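Local coordinates for agarase (Pseudoalteromonas fuliginea, PDB 6XJ9), which probably hydrolyses the beta-1,4-galactosidic linkages of agarose, the galactan of red algal cell walls, at residues Thr118-Asn122 / Glu168-Ile172; Leu157-Pro161 / Leu678-Gly682; Thr278-Arg282 / Leu292-Asp296. One frame throughout, in Å; residues are numbered along the deposited sequence.

Contact 1: Thr118-Asn122 / Glu168-Ile172; sequences TRSVN and EVQFI
An antiparallel beta bridge between Ser-120 and Ile-172 joins two strands of the CBM-like domain. Strand 116-123 lies between strand 103-111 and strand 169-174, all within a domain probably built as a beta-sandwich. Ser-120 and Ile-172 form a hydrogen-bonded pair. Ser-120 N donates a hydrogen bond to Ile-172 O at 2.9 Å. Ile-172 N returns a bond to Ser-120 O at 2.8 Å, with an angle of 161° at the hydrogen. Strand 169-174 is interrupted at Phe-171, and no second bridge forms between 118-122 and 168-172.

Side chains carry the rest of the contact. The Phe-171 ring takes the CG1 methyl of Val-121 over one face, 3.9 Å from the ring centroid. The methyl is there because Val-121 CG1 sits between the backbone N and the carbonyl carbon (chi1 73°). This turn sends CG2, the other branch, toward Val-169. At the stem of the ring, Arg-119 CB meets Phe-171 CB at 3.8 Å, while its guanidinium lies well away from 168-172. Leu-107 and Ile-105 of strand 103-111 also pack here, on Phe-171 and Val-121 respectively. With an alanine here instead of Phe-171, Val-121 CG1 would probably lose its aromatic cover and a gap would open beside strand 103-111.

The hydroxyl of Ser-120 turns to strand 103-111, where OG is hydrogen-bonded to Ile-105 O. Toward the start of 168-172 the contact thins, and its closest side-chain pair there is Val-121 CG2 and Val-169 CG1, 3.6 Å apart.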
ATOM      1  N   THR A 118     -12.364  -7.545  27.318  1.00 30.44           N
ATOM      2  CA  THR A 118     -11.525  -6.791  26.396  1.00 29.36           C
ATOM      3  C   THR A 118     -11.990  -6.999  24.952  1.00 27.92           C
ATOM      4  O   THR A 118     -12.044  -8.134  24.477  1.00 26.76           O
ATOM      5  CB  THR A 118     -10.062  -7.227  26.540  1.00 29.32           C
ATOM      6  OG1 THR A 118      -9.689  -7.120  27.916  1.00 26.12           O
ATOM      7  CG2 THR A 118      -9.119  -6.423  25.670  1.00 28.97           C
ATOM      8  N   ARG A 119     -12.306  -5.886  24.270  1.00 26.38           N
ATOM      9  CA  ARG A 119     -12.493  -5.831  22.823  1.00 25.44           C
ATOM     10  C   ARG A 119     -11.410  -4.921  22.233  1.00 25.76           C
ATOM     11  O   ARG A 119     -10.746  -4.207  22.980  1.00 25.82           O
ATOM     12  CB  ARG A 119     -13.903  -5.337  22.483  1.00 26.44           C
ATOM     13  CG  ARG A 119     -15.030  -6.257  22.942  1.00 26.30           C
ATOM     14  CD  ARG A 119     -16.375  -5.554  23.002  1.00 26.19           C
ATOM     15  NE  ARG A 119     -17.463  -6.490  23.276  1.00 27.41           N
ATOM     16  CZ  ARG A 119     -18.034  -6.696  24.463  1.00 29.45           C
ATOM     17  NH1 ARG A 119     -17.630  -6.036  25.539  1.00 28.68           N
ATOM     18  NH2 ARG A 119     -19.007  -7.580  24.570  1.00 29.98           N
ATOM     19  N   SER A 120     -11.200  -4.973  20.906  1.00 23.73           N
ATOM     20  CA  SER A 120     -10.164  -4.187  20.247  1.00 22.43           C
ATOM     21  C   SER A 120     -10.558  -3.855  18.807  1.00 21.41           C
ATOM     22  O   SER A 120     -11.234  -4.634  18.146  1.00 22.47           O
ATOM     23  CB  SER A 120      -8.826  -4.897  20.292  1.00 23.76           C
ATOM     24  OG  SER A 120      -7.797  -4.058  19.777  1.00 24.38           O
ATOM     25  N   VAL A 121     -10.105  -2.702  18.312  1.00 21.74           N
ATOM     26  CA  VAL A 121     -10.317  -2.344  16.917  1.00 20.82           C
ATOM     27  C   VAL A 121      -9.228  -1.368  16.479  1.00 20.51           C
ATOM     28  O   VAL A 121      -8.645  -0.672  17.307  1.00 19.39           O
ATOM     29  CB  VAL A 121     -11.733  -1.776  16.682  1.00 21.02           C
ATOM     30  CG1 VAL A 121     -11.892  -0.372  17.247  1.00 20.91           C
ATOM     31  CG2 VAL A 121     -12.110  -1.794  15.209  1.00 20.28           C
ATOM     32  N   ASN A 122      -8.961  -1.320  15.169  1.00 20.07           N
ATOM     33  CA  ASN A 122      -8.070  -0.312  14.628  1.00 20.75           C
ATOM     34  C   ASN A 122      -8.886   0.909  14.206  1.00 20.76           C
ATOM     35  O   ASN A 122      -9.925   0.755  13.580  1.00 21.06           O
ATOM     36  CB  ASN A 122      -7.210  -0.857  13.482  1.00 19.43           C
ATOM     37  CG  ASN A 122      -6.219   0.173  12.970  1.00 19.89           C
ATOM     38  OD1 ASN A 122      -6.588   1.089  12.237  1.00 19.38           O
ATOM     39  ND2 ASN A 122      -4.957   0.037  13.343  1.00 18.38           N
ATOM     40  N   GLU A 168     -20.309   0.804   9.437  1.00 30.65           N
ATOM     41  CA  GLU A 168     -19.697   0.966  10.749  1.00 29.46           C
ATOM     42  C   GLU A 168     -18.729  -0.190  10.985  1.00 27.86           C
ATOM     43  O   GLU A 168     -18.668  -1.122  10.185  1.00 29.78           O
ATOM     44  CB  GLU A 168     -20.770   1.002  11.844  1.00 29.54           C
ATOM     45  CG  GLU A 168     -21.762   2.150  11.693  1.00 32.23           C
ATOM     46  CD  GLU A 168     -22.857   2.262  12.748  1.00 33.44           C
ATOM     47  OE1 GLU A 168     -23.112   1.265  13.455  1.00 33.49           O
ATOM     48  OE2 GLU A 168     -23.453   3.360  12.870  1.00 36.32           O
ATOM     49  N   VAL A 169     -18.009  -0.140  12.110  1.00 26.43           N
ATOM     50  CA  VAL A 169     -16.973  -1.118  12.397  1.00 25.73           C
ATOM     51  C   VAL A 169     -17.243  -1.770  13.748  1.00 26.12           C
ATOM     52  O   VAL A 169     -17.254  -1.106  14.788  1.00 24.38           O
ATOM     53  CB  VAL A 169     -15.573  -0.473  12.391  1.00 24.30           C
ATOM     54  CG1 VAL A 169     -14.482  -1.533  12.524  1.00 23.66           C
ATOM     55  CG2 VAL A 169     -15.354   0.400  11.166  1.00 25.29           C
ATOM     56  N   GLN A 170     -17.397  -3.093  13.721  1.00 25.54           N
ATOM     57  CA  GLN A 170     -17.579  -3.835  14.951  1.00 24.84           C
ATOM     58  C   GLN A 170     -16.224  -4.037  15.634  1.00 25.29           C
ATOM     59  O   GLN A 170     -15.243  -4.395  14.988  1.00 22.60           O
ATOM     60  CB  GLN A 170     -18.276  -5.165  14.674  1.00 24.19           C
ATOM     61  CG  GLN A 170     -18.559  -5.949  15.947  1.00 26.07           C
ATOM     62  CD  GLN A 170     -19.295  -7.254  15.749  1.00 28.13           C
ATOM     63  OE1 GLN A 170     -19.518  -7.722  14.632  1.00 29.74           O
ATOM     64  NE2 GLN A 170     -19.670  -7.864  16.858  1.00 27.33           N
ATOM     65  N   PHE A 171     -16.185  -3.811  16.955  1.00 24.59           N
ATOM     66  CA  PHE A 171     -15.032  -4.188  17.761  1.00 24.07           C
ATOM     67  C   PHE A 171     -14.837  -5.700  17.682  1.00 24.62           C
ATOM     68  O   PHE A 171     -15.807  -6.456  17.591  1.00 23.54           O
ATOM     69  CB  PHE A 171     -15.227  -3.790  19.230  1.00 25.76           C
ATOM     70  CG  PHE A 171     -14.915  -2.352  19.570  1.00 25.32           C
ATOM     71  CD1 PHE A 171     -15.888  -1.367  19.461  1.00 24.74           C
ATOM     72  CD2 PHE A 171     -13.655  -1.986  20.019  1.00 25.63           C
ATOM     73  CE1 PHE A 171     -15.610  -0.050  19.794  1.00 24.39           C
ATOM     74  CE2 PHE A 171     -13.381  -0.669  20.363  1.00 24.84           C
ATOM     75  CZ  PHE A 171     -14.357   0.298  20.240  1.00 23.99           C
ATOM     76  N   ILE A 172     -13.569  -6.128  17.746  1.00 25.52           N
ATOM     77  CA  ILE A 172     -13.233  -7.545  17.804  1.00 24.77           C
ATOM     78  C   ILE A 172     -13.216  -7.995  19.263  1.00 26.49           C
ATOM     79  O   ILE A 172     -12.483  -7.439  20.081  1.00 23.71           O
ATOM     80  CB  ILE A 172     -11.881  -7.811  17.106  1.00 25.99           C
ATOM     81  CG1 ILE A 172     -11.826  -7.226  15.689  1.00 27.41           C
ATOM     82  CG2 ILE A 172     -11.547  -9.289  17.123  1.00 24.42           C
ATOM     83  CD1 ILE A 172     -12.936  -7.700  14.764  1.00 28.31           C
TER

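Contact 2: Leu157-Pro161 / Leu678-Gly682; sequences LRSNP and LFHPG
Phe-679 and Pro-161 make the tight part of this contact. The proline ring lies over one face of the phenylalanine ring, with Pro-161 CG 4.0 Å from the ring centroid and only 11° off its normal. Pro-161 CA covers the same ring nearer CD1. Leu-157 adds one methyl, CD2, which comes obliquely to Phe-679 CD2 at 4.1 Å. Next along, Ser-159 CB comes obliquely to the imidazole, 3.4 Å from His-680 CD2. Ser-159 OG, placed opposite its own backbone nitrogen (chi1 -179°), lies 3.0 Å from Phe-679 O, but another acceptor is within reach of its proton.

Neither segment is helix or strand. Residues 157-161 belong to a loop of the CBM-like domain. Residues 678-682 lie in the loop between strand 664-666 and helix 689-704, in what is probably the catalytic barrel, as in other family 50 enzymes. The contact therefore joins the two parts of the chain loop against loop. Gly-682 N, in the same segment as His-680, donates to His-680 ND1 at 2.9 Å. Tyr-732, outside both segments, meets the imidazole with its own ring.

The looser side is at Arg-158, which is partly exposed. Its CG touches His-680 CD2 at 3.9 Å. The chain then bends away, and the guanidinium leaves the contact, its plane 84° from that of the imidazole. Glu-730 and Asp-728 form only long, weak ion pairs with Arg-158 NH1.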
ATOM      1  N   LEU A 157     -16.077 -20.056  15.064  1.00 26.43           N
ATOM      2  CA  LEU A 157     -15.247 -18.968  14.578  1.00 26.95           C
ATOM      3  C   LEU A 157     -14.861 -18.084  15.760  1.00 28.34           C
ATOM      4  O   LEU A 157     -15.740 -17.618  16.481  1.00 29.84           O
ATOM      5  CB  LEU A 157     -16.050 -18.145  13.564  1.00 26.23           C
ATOM      6  CG  LEU A 157     -16.072 -18.658  12.124  1.00 25.04           C
ATOM      7  CD1 LEU A 157     -17.068 -19.796  11.949  1.00 24.35           C
ATOM      8  CD2 LEU A 157     -16.411 -17.521  11.169  1.00 26.65           C
ATOM      9  N   ARG A 158     -13.557 -17.811  15.926  1.00 28.35           N
ATOM     10  CA  ARG A 158     -13.121 -16.956  17.025  1.00 27.40           C
ATOM     11  C   ARG A 158     -13.856 -15.617  16.947  1.00 26.26           C
ATOM     12  O   ARG A 158     -14.370 -15.136  17.953  1.00 23.27           O
ATOM     13  CB  ARG A 158     -11.596 -16.811  17.081  1.00 30.26           C
ATOM     14  CG  ARG A 158     -11.092 -16.021  18.286  1.00 33.16           C
ATOM     15  CD  ARG A 158      -9.889 -16.646  18.971  1.00 37.65           C
ATOM     16  NE  ARG A 158     -10.262 -17.866  19.676  1.00 38.68           N
ATOM     17  CZ  ARG A 158      -9.478 -18.926  19.858  1.00 40.72           C
ATOM     18  NH1 ARG A 158      -8.247 -18.941  19.383  1.00 43.04           N
ATOM     19  NH2 ARG A 158      -9.934 -19.979  20.514  1.00 44.27           N
ATOM     20  N   SER A 159     -13.922 -15.046  15.740  1.00 23.45           N
ATOM     21  CA  SER A 159     -14.734 -13.871  15.473  1.00 24.22           C
ATOM     22  C   SER A 159     -15.659 -14.132  14.285  1.00 25.00           C
ATOM     23  O   SER A 159     -15.218 -14.607  13.235  1.00 22.92           O
ATOM     24  CB  SER A 159     -13.873 -12.665  15.254  1.00 25.61           C
ATOM     25  OG  SER A 159     -14.669 -11.515  15.020  1.00 30.81           O
ATOM     26  N   ASN A 160     -16.946 -13.803  14.476  1.00 23.63           N
ATOM     27  CA  ASN A 160     -18.025 -14.097  13.546  1.00 24.53           C
ATOM     28  C   ASN A 160     -18.151 -12.985  12.502  1.00 23.41           C
ATOM     29  O   ASN A 160     -17.698 -11.866  12.718  1.00 24.37           O
ATOM     30  CB  ASN A 160     -19.373 -14.157  14.281  1.00 25.05           C
ATOM     31  CG  ASN A 160     -19.762 -15.518  14.820  1.00 24.67           C
ATOM     32  OD1 ASN A 160     -19.194 -16.541  14.453  1.00 26.26           O
ATOM     33  ND2 ASN A 160     -20.783 -15.545  15.661  1.00 25.55           N
ATOM     34  N   PRO A 161     -18.832 -13.224  11.355  1.00 23.72           N
ATOM     35  CA  PRO A 161     -19.270 -12.125  10.490  1.00 23.85           C
ATOM     36  C   PRO A 161     -20.182 -11.206  11.298  1.00 23.57           C
ATOM     37  O   PRO A 161     -20.778 -11.634  12.282  1.00 24.87           O
ATOM     38  CB  PRO A 161     -20.175 -12.818   9.453  1.00 23.32           C
ATOM     39  CG  PRO A 161     -19.694 -14.257   9.435  1.00 23.51           C
ATOM     40  CD  PRO A 161     -19.273 -14.540  10.862  1.00 23.35           C
ATOM     41  N   LEU A 678     -11.078 -11.357   5.948  1.00 22.54           N
ATOM     42  CA  LEU A 678     -11.250 -12.256   7.077  1.00 21.72           C
ATOM     43  C   LEU A 678     -12.006 -11.527   8.183  1.00 20.55           C
ATOM     44  O   LEU A 678     -11.997 -10.300   8.242  1.00 21.33           O
ATOM     45  CB  LEU A 678      -9.890 -12.757   7.579  1.00 23.85           C
ATOM     46  CG  LEU A 678      -9.099 -13.640   6.603  1.00 25.58           C
ATOM     47  CD1 LEU A 678      -7.982 -14.367   7.331  1.00 26.60           C
ATOM     48  CD2 LEU A 678     -10.007 -14.651   5.916  1.00 25.34           C
ATOM     49  N   PHE A 679     -12.627 -12.303   9.075  1.00 21.01           N
ATOM     50  CA  PHE A 679     -13.529 -11.765  10.088  1.00 21.85           C
ATOM     51  C   PHE A 679     -12.795 -11.416  11.380  1.00 22.60           C
ATOM     52  O   PHE A 679     -13.424 -10.957  12.335  1.00 21.96           O
ATOM     53  CB  PHE A 679     -14.652 -12.765  10.368  1.00 21.46           C
ATOM     54  CG  PHE A 679     -15.441 -13.073   9.124  1.00 22.10           C
ATOM     55  CD1 PHE A 679     -16.043 -12.049   8.407  1.00 22.21           C
ATOM     56  CD2 PHE A 679     -15.514 -14.370   8.635  1.00 22.06           C
ATOM     57  CE1 PHE A 679     -16.739 -12.320   7.240  1.00 22.77           C
ATOM     58  CE2 PHE A 679     -16.225 -14.638   7.477  1.00 23.63           C
ATOM     59  CZ  PHE A 679     -16.835 -13.616   6.784  1.00 22.65           C
ATOM     60  N   HIS A 680     -11.474 -11.643  11.396  1.00 19.57           N
ATOM     61  CA  HIS A 680     -10.660 -11.367  12.566  1.00 19.14           C
ATOM     62  C   HIS A 680      -9.292 -10.896  12.090  1.00 19.64           C
ATOM     63  O   HIS A 680      -8.582 -11.634  11.402  1.00 18.54           O
ATOM     64  CB  HIS A 680     -10.561 -12.618  13.450  1.00 18.83           C
ATOM     65  CG  HIS A 680     -10.155 -12.350  14.861  1.00 19.12           C
ATOM     66  ND1 HIS A 680      -9.176 -11.432  15.191  1.00 19.01           N
ATOM     67  CD2 HIS A 680     -10.559 -12.904  16.022  1.00 19.52           C
ATOM     68  CE1 HIS A 680      -9.015 -11.415  16.499  1.00 20.15           C
ATOM     69  NE2 HIS A 680      -9.863 -12.297  17.027  1.00 20.62           N
ATOM     70  N   PRO A 681      -8.907  -9.632  12.380  1.00 20.32           N
ATOM     71  CA  PRO A 681      -7.585  -9.143  12.002  1.00 19.34           C
ATOM     72  C   PRO A 681      -6.478  -9.840  12.794  1.00 20.74           C
ATOM     73  O   PRO A 681      -5.341  -9.911  12.332  1.00 21.60           O
ATOM     74  CB  PRO A 681      -7.652  -7.633  12.269  1.00 19.98           C
ATOM     75  CG  PRO A 681      -8.753  -7.469  13.293  1.00 20.48           C
ATOM     76  CD  PRO A 681      -9.719  -8.616  13.071  1.00 20.05           C
ATOM     77  N   GLY A 682      -6.817 -10.380  13.969  1.00 19.28           N
ATOM     78  CA  GLY A 682      -5.829 -11.082  14.776  1.00 19.65           C
ATOM     79  C   GLY A 682      -5.555 -10.366  16.096  1.00 20.32           C
ATOM     80  O   GLY A 682      -6.466  -9.822  16.716  1.00 20.87           O
TER

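Contact 3: Thr278-Arg282 / Leu292-Asp296; sequences TGYFR and LVDPD
Backbone hydrogen bonds tie Arg-282 to Val-293 as an antiparallel hydrogen-bonded pair. Arg-282 N donates to Val-293 O at 2.9 Å. Val-293 N donates back to Arg-282 O at 2.8 Å. Farther along, Gly-279 N reaches Pro-295 O at 3.0 Å.

One water adds to these bonds. It accepts from Thr-278 N and from Arg-282 NE, and it lies at the edge of the guanidinium, in its plane. Tyr-280 O and Asp-294 O are also within bonding distance, but more acceptors compete for the water's protons than it can serve.

Side-chain packing has two centres. Pro-295 CD sits over the middle of the Phe-281 ring, 3.6 Å from its centroid, and Asp-294 CB touches Phe-281 CE1 from an oblique direction. Tyr-300 meets the same ring edge-to-face. The second centre is Arg-282. Its CG stands between the backbone N and the carbonyl carbon (chi1 62°) and the chain runs out extended, which brings one guanidinium face over Val-293. There Arg-282 NH2 is 3.6 Å from Val-293 CG1. The same NH2 is hydrogen-bonded to Glu-276 O, which is likely to limit the group's rotation.

Each segment also has a side-chain turn of its own. Thr-278 OG1 accepts from Tyr-280 N in an ST turn, and Asp-294 OD1 accepts from Asp-296 N at 2.7 Å in an Asx turn.

Strands 282-286 and 289-293 form a beta-hairpin, and 289-293 also pairs with 299-305. This arrangement is the open end of that hairpin, where the two strands part.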
ATOM      1  N   THR A 278      32.676 -22.594  11.324  1.00 28.14           N
ATOM      2  CA  THR A 278      32.661 -23.845  12.064  1.00 27.88           C
ATOM      3  C   THR A 278      31.879 -24.900  11.287  1.00 25.31           C
ATOM      4  O   THR A 278      31.882 -26.064  11.663  1.00 25.65           O
ATOM      5  CB  THR A 278      32.067 -23.668  13.463  1.00 27.96           C
ATOM      6  OG1 THR A 278      30.681 -23.384  13.266  1.00 26.82           O
ATOM      7  CG2 THR A 278      32.744 -22.573  14.261  1.00 27.44           C
ATOM      8  N   GLY A 279      31.210 -24.477  10.209  1.00 24.59           N
ATOM      9  CA  GLY A 279      30.340 -25.371   9.457  1.00 23.50           C
ATOM     10  C   GLY A 279      28.953 -25.502  10.087  1.00 22.20           C
ATOM     11  O   GLY A 279      28.160 -26.322   9.634  1.00 21.94           O
ATOM     12  N   TYR A 280      28.675 -24.701  11.136  1.00 21.27           N
ATOM     13  CA  TYR A 280      27.352 -24.651  11.757  1.00 19.96           C
ATOM     14  C   TYR A 280      26.947 -23.222  12.114  1.00 18.71           C
ATOM     15  O   TYR A 280      27.794 -22.361  12.348  1.00 19.63           O
ATOM     16  CB  TYR A 280      27.313 -25.551  12.993  1.00 21.13           C
ATOM     17  CG  TYR A 280      27.610 -26.993  12.677  1.00 23.18           C
ATOM     18  CD1 TYR A 280      26.622 -27.838  12.199  1.00 23.69           C
ATOM     19  CD2 TYR A 280      28.895 -27.492  12.804  1.00 24.25           C
ATOM     20  CE1 TYR A 280      26.901 -29.158  11.880  1.00 24.91           C
ATOM     21  CE2 TYR A 280      29.195 -28.805  12.473  1.00 25.67           C
ATOM     22  CZ  TYR A 280      28.192 -29.640  12.021  1.00 26.04           C
ATOM     23  OH  TYR A 280      28.476 -30.937  11.711  1.00 28.41           O
ATOM     24  N   PHE A 281      25.634 -22.967  12.173  1.00 18.52           N
ATOM     25  CA  PHE A 281      25.161 -21.675  12.655  1.00 17.97           C
ATOM     26  C   PHE A 281      25.533 -21.540  14.130  1.00 17.27           C
ATOM     27  O   PHE A 281      25.431 -22.509  14.873  1.00 17.49           O
ATOM     28  CB  PHE A 281      23.647 -21.537  12.462  1.00 17.02           C
ATOM     29  CG  PHE A 281      23.231 -21.259  11.039  1.00 17.47           C
ATOM     30  CD1 PHE A 281      23.105 -19.960  10.577  1.00 16.82           C
ATOM     31  CD2 PHE A 281      22.977 -22.299  10.154  1.00 17.04           C
ATOM     32  CE1 PHE A 281      22.735 -19.699   9.261  1.00 16.94           C
ATOM     33  CE2 PHE A 281      22.601 -22.039   8.843  1.00 17.20           C
ATOM     34  CZ  PHE A 281      22.473 -20.738   8.400  1.00 16.09           C
ATOM     35  N   ARG A 282      25.958 -20.341  14.541  1.00 17.80           N
ATOM     36  CA  ARG A 282      26.386 -20.119  15.918  1.00 18.20           C
ATOM     37  C   ARG A 282      26.180 -18.651  16.286  1.00 18.08           C
ATOM     38  O   ARG A 282      25.679 -17.877  15.472  1.00 17.06           O
ATOM     39  CB  ARG A 282      27.847 -20.558  16.060  1.00 18.06           C
ATOM     40  CG  ARG A 282      28.794 -19.761  15.181  1.00 19.13           C
ATOM     41  CD  ARG A 282      30.224 -20.267  15.216  1.00 19.42           C
ATOM     42  NE  ARG A 282      31.093 -19.397  14.430  1.00 20.21           N
ATOM     43  CZ  ARG A 282      31.720 -18.320  14.902  1.00 19.69           C
ATOM     44  NH1 ARG A 282      31.605 -17.986  16.173  1.00 18.80           N
ATOM     45  NH2 ARG A 282      32.491 -17.605  14.105  1.00 20.40           N
ATOM     46  N   LEU A 292      24.115 -13.699  14.757  1.00 18.45           N
ATOM     47  CA  LEU A 292      24.420 -15.086  14.474  1.00 17.59           C
ATOM     48  C   LEU A 292      25.581 -15.077  13.495  1.00 17.28           C
ATOM     49  O   LEU A 292      25.950 -14.024  12.976  1.00 16.16           O
ATOM     50  CB  LEU A 292      23.199 -15.816  13.902  1.00 15.89           C
ATOM     51  CG  LEU A 292      22.021 -16.000  14.866  1.00 16.64           C
ATOM     52  CD1 LEU A 292      20.968 -16.927  14.258  1.00 15.24           C
ATOM     53  CD2 LEU A 292      22.479 -16.523  16.226  1.00 15.99           C
ATOM     54  N   VAL A 293      26.128 -16.270  13.263  1.00 18.26           N
ATOM     55  CA  VAL A 293      27.180 -16.478  12.289  1.00 18.81           C
ATOM     56  C   VAL A 293      26.788 -17.732  11.516  1.00 18.46           C
ATOM     57  O   VAL A 293      26.448 -18.741  12.126  1.00 17.40           O
ATOM     58  CB  VAL A 293      28.543 -16.645  12.990  1.00 18.92           C
ATOM     59  CG1 VAL A 293      29.695 -16.796  12.009  1.00 19.18           C
ATOM     60  CG2 VAL A 293      28.813 -15.534  13.988  1.00 19.19           C
ATOM     61  N   ASP A 294      26.824 -17.647  10.178  1.00 20.03           N
ATOM     62  CA  ASP A 294      26.451 -18.772   9.332  1.00 20.67           C
ATOM     63  C   ASP A 294      27.604 -19.781   9.301  1.00 20.80           C
ATOM     64  O   ASP A 294      28.700 -19.476   9.771  1.00 22.27           O
ATOM     65  CB  ASP A 294      25.912 -18.300   7.968  1.00 20.01           C
ATOM     66  CG  ASP A 294      26.957 -18.014   6.895  1.00 21.64           C
ATOM     67  OD1 ASP A 294      28.128 -18.426   7.078  1.00 22.79           O
ATOM     68  OD2 ASP A 294      26.585 -17.408   5.860  1.00 20.50           O
ATOM     69  N   PRO A 295      27.399 -21.010   8.766  1.00 21.09           N
ATOM     70  CA  PRO A 295      28.460 -22.017   8.689  1.00 21.04           C
ATOM     71  C   PRO A 295      29.786 -21.609   8.044  1.00 23.16           C
ATOM     72  O   PRO A 295      30.813 -22.206   8.365  1.00 22.96           O
ATOM     73  CB  PRO A 295      27.802 -23.125   7.863  1.00 20.52           C
ATOM     74  CG  PRO A 295      26.346 -23.042   8.295  1.00 20.34           C
ATOM     75  CD  PRO A 295      26.092 -21.547   8.327  1.00 21.22           C
ATOM     76  N   ASP A 296      29.737 -20.604   7.153  1.00 23.35           N
ATOM     77  CA  ASP A 296      30.860 -20.097   6.375  1.00 23.46           C
ATOM     78  C   ASP A 296      31.514 -18.896   7.062  1.00 24.17           C
ATOM     79  O   ASP A 296      32.534 -18.394   6.592  1.00 23.08           O
ATOM     80  CB  ASP A 296      30.421 -19.737   4.949  1.00 23.56           C
ATOM     81  CG  ASP A 296      29.935 -20.935   4.153  1.00 23.43           C
ATOM     82  OD1 ASP A 296      30.376 -22.061   4.472  1.00 23.16           O
ATOM     83  OD2 ASP A 296      29.138 -20.735   3.209  1.00 24.04           O
TER
HETATM   84  O   HOH W   1      30.339 -20.881  11.724  1.00 18.66           O

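How the contacts relate
Contacts 1 and 2 are buried neighbours, with centres 11 Å apart. Ile-172 of contact 1 packs on His-680 and Pro-681 of contact 2, so a strand of the CBM-like domain touches the same loop that 157-161 meets. Contact 1 lies within that domain and rests on a bridge and apolar packing. Contact 2 joins loops 517 residues apart and relies mainly on side chains. Contact 3 is only partly buried. It lies on the opposite side of the chain's centre, about 27 Å from contact 2 between nearest atoms. It is local in sequence, sits inside the loop closed by contact 2, and differs in its bridging water and its turns.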